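PDB 4HVL: membrane-anchored mycosin mycp1 from Mycobacterium thermoresistibile, which is a subtilisin-like serine protease of the peptidase S8 family, an essential component of the ESX-1 type VII secretion system. Local coordinates for residues T257-I261 with T311-A315; M272-W276 with D353-G357. All coordinates share one frame; numbering follows the deposited sequence.

Contact 1. Residues T257-I261 with T311-A315; sequences TVGGI and TSFAA. With ZN (zinc ion), chain G; ACT (acetate ion), chain M.
Val258 CG1 lies over one face of the Ala314-Ala315 peptide, 3.6 Å from Ala314 O, while Ala314 CB meets Gly259 O from beside its C=O bond, 3.2 Å from that oxygen. The other flat group is the acetate beyond the helix start: Ser312 CB sits over one face of its carboxylate, and both oxygens chelate the zinc ion. A chi1 of -170° sets Val258 CG1 opposite the backbone N and directs that methyl at Ala314, and the two side chains meet at 3.7 Å between Val258 CG1 and Ala314 CB. The segment axes approach to 6.8 Å at an angle of 118°, and Thr311 CG2 reaches to 4.0 Å from Gly260 N. This is the core of the subtilisin fold, where a strand of the parallel sheet packs beneath the N-terminal turn of the helix that carries the predicted charge-relay serine. Ser312 OG binds zinc at 2.2 Å, His101 is a further ligand, and water 1 occupies another position. Ser312 N donates to acetate OXT over 3.1 Å, with 160° at the hydrogen. Asn217 ND2 also bonds the acetate, consistent with an oxyanion hole filled by a carboxylate. Thr311 OG1 donates to Asn217 OD1, probably fixing that amide's orientation beside the site.

Contact 2. Residues M272-W276 with D353-G357; sequences MSGPW and DNYVG
Two loops pass with Ser273 CA 4.7 Å from Tyr355 CA, joined by Gly274 N donating to Asn354 O over 3.1 Å; the bond is bent (148° at hydrogen) and the donor lies 21° from the carbonyl plane. The same oxygen receives a CA-H...O contact from Ser273 CA at 3.2 Å. Asn354 carries its CG anti to the carbonyl carbon (chi1 -78°), which lays the amide nearly flat over one face of the Gly274-Pro275 peptide, with ND2 3.3 Å from Gly274 C. Neither end of the amide bonds that peptide: ND2 instead donates to Arg237 O and to water 3, which in turn donates to Ser273 OG. Arg237 O, outside the two segments, and the water bridge to Ser273 OG together probably limit the amide's rotation. Ser273 CB rests obliquely against the Tyr355 ring, 3.6 Å from Tyr355 CD1. Within 353-357, Asp353 OD1 accepts from Tyr355 N, an Asx turn, and from Val356 N at 2.9 Å, which widens it to an Asx motif. Residues 272-276 lead into strand 277-282, and Trp276 packs on strands 244-247 and 256-261; residues 353-357 lie between helices 334-343 and 363-368, with Val356 against Ile261 of strand 256-261.

Strand 256-261 ties the two contacts together: Val258, in contact 1, points its CB at helix 311-328, which carries the predicted charge-relay serine, whereas Thr257 and Ile261 turn theirs away from it and meet contact 2. The evidence is Thr257 CB at 3.6 Å from Trp276 O and Ile261 CG2 at 4.1 Å from Val356 CG1. The contact centres are 11 Å apart, contact 1 lying about 7 Å from the chain centre and contact 2 about 15 Å. Contact 1 holds the zinc-bound Ser312, and its Thr311 side chain is about 8 Å from that of His101; contact 2 contributes no ligand to that site. Along the chain the four segments alternate between the contacts.

Contact 1. Residues T257-I261 with T311-A315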
loop_
_atom_site.group_PDB
_atom_site.type_symbol
_atom_site.label_atom_id
_atom_site.label_comp_id
_atom_site.label_asym_id
_atom_site.label_seq_id
_atom_site.Cartn_x
_atom_site.Cartn_y
_atom_site.Cartn_z
ATOM N N THR A 257 8.842 1.193 0.932
ATOM C CA THR A 257 7.856 1.365 1.969
ATOM C C THR A 257 7.563 2.843 2.182
ATOM O O THR A 257 8.477 3.655 2.342
ATOM C CB THR A 257 8.364 0.697 3.260
ATOM O OG1 THR A 257 8.459 -0.705 3.024
ATOM C CG2 THR A 257 7.442 0.965 4.454
ATOM N N VAL A 258 6.271 3.177 2.176
ATOM C CA VAL A 258 5.819 4.554 2.103
ATOM C C VAL A 258 5.050 4.982 3.365
ATOM O O VAL A 258 3.969 4.442 3.680
ATOM C CB VAL A 258 4.916 4.779 0.862
ATOM C CG1 VAL A 258 4.634 6.261 0.644
ATOM C CG2 VAL A 258 5.554 4.168 -0.373
ATOM N N GLY A 259 5.607 5.980 4.048
ATOM C CA GLY A 259 4.961 6.638 5.183
ATOM C C GLY A 259 4.054 7.775 4.746
ATOM O O GLY A 259 3.994 8.114 3.566
ATOM N N GLY A 260 3.344 8.367 5.700
ATOM C CA GLY A 260 2.280 9.350 5.407
ATOM C C GLY A 260 2.647 10.751 5.823
ATOM O O GLY A 260 3.316 10.931 6.818
ATOM N N ILE A 261 2.238 11.733 5.021
ATOM C CA ILE A 261 2.251 13.121 5.442
ATOM C C ILE A 261 0.866 13.721 5.311
ATOM O O ILE A 261 0.027 13.213 4.545
ATOM C CB ILE A 261 3.247 13.999 4.638
ATOM C CG1 ILE A 261 2.955 13.942 3.136
ATOM C CG2 ILE A 261 4.681 13.596 4.942
ATOM C CD1 ILE A 261 3.084 15.278 2.465
ATOM N N THR A 311 -1.795 5.186 5.575
ATOM C CA THR A 311 -0.602 4.931 4.776
ATOM C C THR A 311 -0.861 4.133 3.490
ATOM O O THR A 311 -0.053 4.195 2.572
ATOM C CB THR A 311 0.519 4.260 5.590
ATOM O OG1 THR A 311 0.031 3.065 6.202
ATOM C CG2 THR A 311 1.009 5.230 6.670
ATOM N N SER A 312 -1.978 3.416 3.400
ATOM C CA SER A 312 -2.368 2.779 2.133
ATOM C C SER A 312 -2.503 3.832 1.007
ATOM O O SER A 312 -2.113 3.569 -0.124
ATOM C CB SER A 312 -3.650 1.930 2.274
ATOM O OG SER A 312 -4.709 2.610 2.944
ATOM N N PHE A 313 -3.002 5.029 1.333
ATOM C CA PHE A 313 -3.111 6.106 0.343
ATOM C C PHE A 313 -1.752 6.677 -0.054
ATOM O O PHE A 313 -1.520 6.939 -1.230
ATOM C CB PHE A 313 -4.107 7.191 0.793
ATOM C CG PHE A 313 -5.520 6.692 0.846
ATOM C CD1 PHE A 313 -6.252 6.535 -0.332
ATOM C CD2 PHE A 313 -6.106 6.317 2.054
ATOM C CE1 PHE A 313 -7.538 6.033 -0.313
ATOM C CE2 PHE A 313 -7.400 5.805 2.076
ATOM C CZ PHE A 313 -8.114 5.658 0.890
ATOM N N ALA A 314 -0.854 6.855 0.910
ATOM C CA ALA A 314 0.525 7.204 0.611
ATOM C C ALA A 314 1.141 6.204 -0.379
ATOM O O ALA A 314 1.734 6.590 -1.406
ATOM C CB ALA A 314 1.347 7.266 1.885
ATOM N N ALA A 315 0.972 4.918 -0.092
ATOM C CA ALA A 315 1.483 3.885 -0.985
ATOM C C ALA A 315 0.853 3.963 -2.359
ATOM O O ALA A 315 1.539 3.760 -3.349
ATOM C CB ALA A 315 1.301 2.497 -0.389
HETATM ZN ZN ZN G . -5.955 2.239 4.737
HETATM C C ACT M . -3.877 1.329 5.528
HETATM O O ACT M . -4.725 0.511 5.075
HETATM O OXT ACT M . -4.070 2.567 5.491
HETATM C CH3 ACT M . -2.600 0.734 6.090
HETATM O O HOH W 1 -6.843 1.919 6.658
#

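Contact 2. Residues M272-W276 with D353-G357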
loop_
_atom_site.group_PDB
_atom_site.type_symbol
_atom_site.label_atom_id
_atom_site.label_comp_id
_atom_site.label_asym_id
_atom_site.label_seq_id
_atom_site.Cartn_x
_atom_site.Cartn_y
_atom_site.Cartn_z
ATOM N N MET A 272 3.407 4.490 10.862
ATOM C CA MET A 272 4.354 3.605 11.545
ATOM C C MET A 272 5.781 3.852 11.054
ATOM O O MET A 272 6.089 3.679 9.871
ATOM C CB MET A 272 3.980 2.129 11.303
ATOM C CG MET A 272 2.897 1.598 12.237
ATOM S SD MET A 272 3.409 1.457 13.978
ATOM C CE MET A 272 4.774 0.327 13.792
ATOM N N SER A 273 6.654 4.243 11.978
ATOM C CA SER A 273 8.037 4.523 11.653
ATOM C C SER A 273 8.850 3.254 11.744
ATOM O O SER A 273 8.534 2.344 12.534
ATOM C CB SER A 273 8.637 5.558 12.640
ATOM O OG SER A 273 8.864 4.976 13.920
ATOM N N GLY A 274 9.936 3.217 10.982
ATOM C CA GLY A 274 10.946 2.200 11.174
ATOM C C GLY A 274 12.170 2.349 10.286
ATOM O O GLY A 274 12.184 3.194 9.371
ATOM N N PRO A 275 13.181 1.491 10.516
ATOM C CA PRO A 275 14.405 1.564 9.721
ATOM C C PRO A 275 14.207 1.284 8.224
ATOM O O PRO A 275 15.113 1.548 7.440
ATOM C CB PRO A 275 15.320 0.512 10.367
ATOM C CG PRO A 275 14.411 -0.454 11.029
ATOM C CD PRO A 275 13.174 0.327 11.428
ATOM N N TRP A 276 13.013 0.811 7.848
ATOM C CA TRP A 276 12.713 0.337 6.488
ATOM C C TRP A 276 11.912 1.333 5.649
ATOM O O TRP A 276 11.728 1.128 4.463
ATOM C CB TRP A 276 11.943 -1.001 6.563
ATOM C CG TRP A 276 10.853 -0.943 7.618
ATOM C CD1 TRP A 276 9.702 -0.219 7.556
ATOM C CD2 TRP A 276 10.869 -1.560 8.912
ATOM N NE1 TRP A 276 8.990 -0.360 8.698
ATOM C CE2 TRP A 276 9.669 -1.191 9.554
ATOM C CE3 TRP A 276 11.755 -2.412 9.563
ATOM C CZ2 TRP A 276 9.331 -1.629 10.831
ATOM C CZ3 TRP A 276 11.424 -2.872 10.836
ATOM C CH2 TRP A 276 10.206 -2.474 11.460
ATOM N N ASP A 353 15.042 9.797 7.438
ATOM C CA ASP A 353 14.567 9.431 8.756
ATOM C C ASP A 353 13.557 8.287 8.693
ATOM O O ASP A 353 13.166 7.835 7.614
ATOM C CB ASP A 353 14.064 10.663 9.519
ATOM C CG ASP A 353 12.780 11.229 8.965
ATOM O OD1 ASP A 353 11.893 10.453 8.542
ATOM O OD2 ASP A 353 12.637 12.468 8.996
ATOM N N ASN A 354 13.166 7.814 9.864
ATOM C CA ASN A 354 12.306 6.641 9.977
ATOM C C ASN A 354 10.816 6.921 9.746
ATOM O O ASN A 354 10.019 5.997 9.689
ATOM C CB ASN A 354 12.550 5.958 11.333
ATOM C CG ASN A 354 13.828 5.128 11.346
ATOM O OD1 ASN A 354 14.677 5.269 10.467
ATOM N ND2 ASN A 354 13.960 4.233 12.344
ATOM N N TYR A 355 10.451 8.196 9.594
ATOM C CA TYR A 355 9.056 8.568 9.415
ATOM C C TYR A 355 8.728 8.691 7.929
ATOM O O TYR A 355 7.704 8.164 7.460
ATOM C CB TYR A 355 8.755 9.851 10.196
ATOM C CG TYR A 355 9.192 9.709 11.628
ATOM C CD1 TYR A 355 8.378 9.106 12.553
ATOM C CD2 TYR A 355 10.461 10.131 12.038
ATOM C CE1 TYR A 355 8.787 8.920 13.866
ATOM C CE2 TYR A 355 10.889 9.958 13.351
ATOM C CZ TYR A 355 10.039 9.346 14.261
ATOM O OH TYR A 355 10.439 9.171 15.572
ATOM N N VAL A 356 9.626 9.343 7.191
ATOM C CA VAL A 356 9.434 9.618 5.773
ATOM C C VAL A 356 10.523 9.026 4.881
ATOM O O VAL A 356 10.445 9.142 3.664
ATOM C CB VAL A 356 9.297 11.138 5.493
ATOM C CG1 VAL A 356 8.063 11.686 6.194
ATOM C CG2 VAL A 356 10.559 11.917 5.889
ATOM N N GLY A 357 11.517 8.365 5.471
ATOM C CA GLY A 357 12.620 7.826 4.697
ATOM C C GLY A 357 13.365 8.948 4.007
ATOM O O GLY A 357 13.782 9.903 4.665
HETATM O O HOH W 2 6.064 6.317 8.707
HETATM O O HOH W 3 11.613 4.362 14.302
#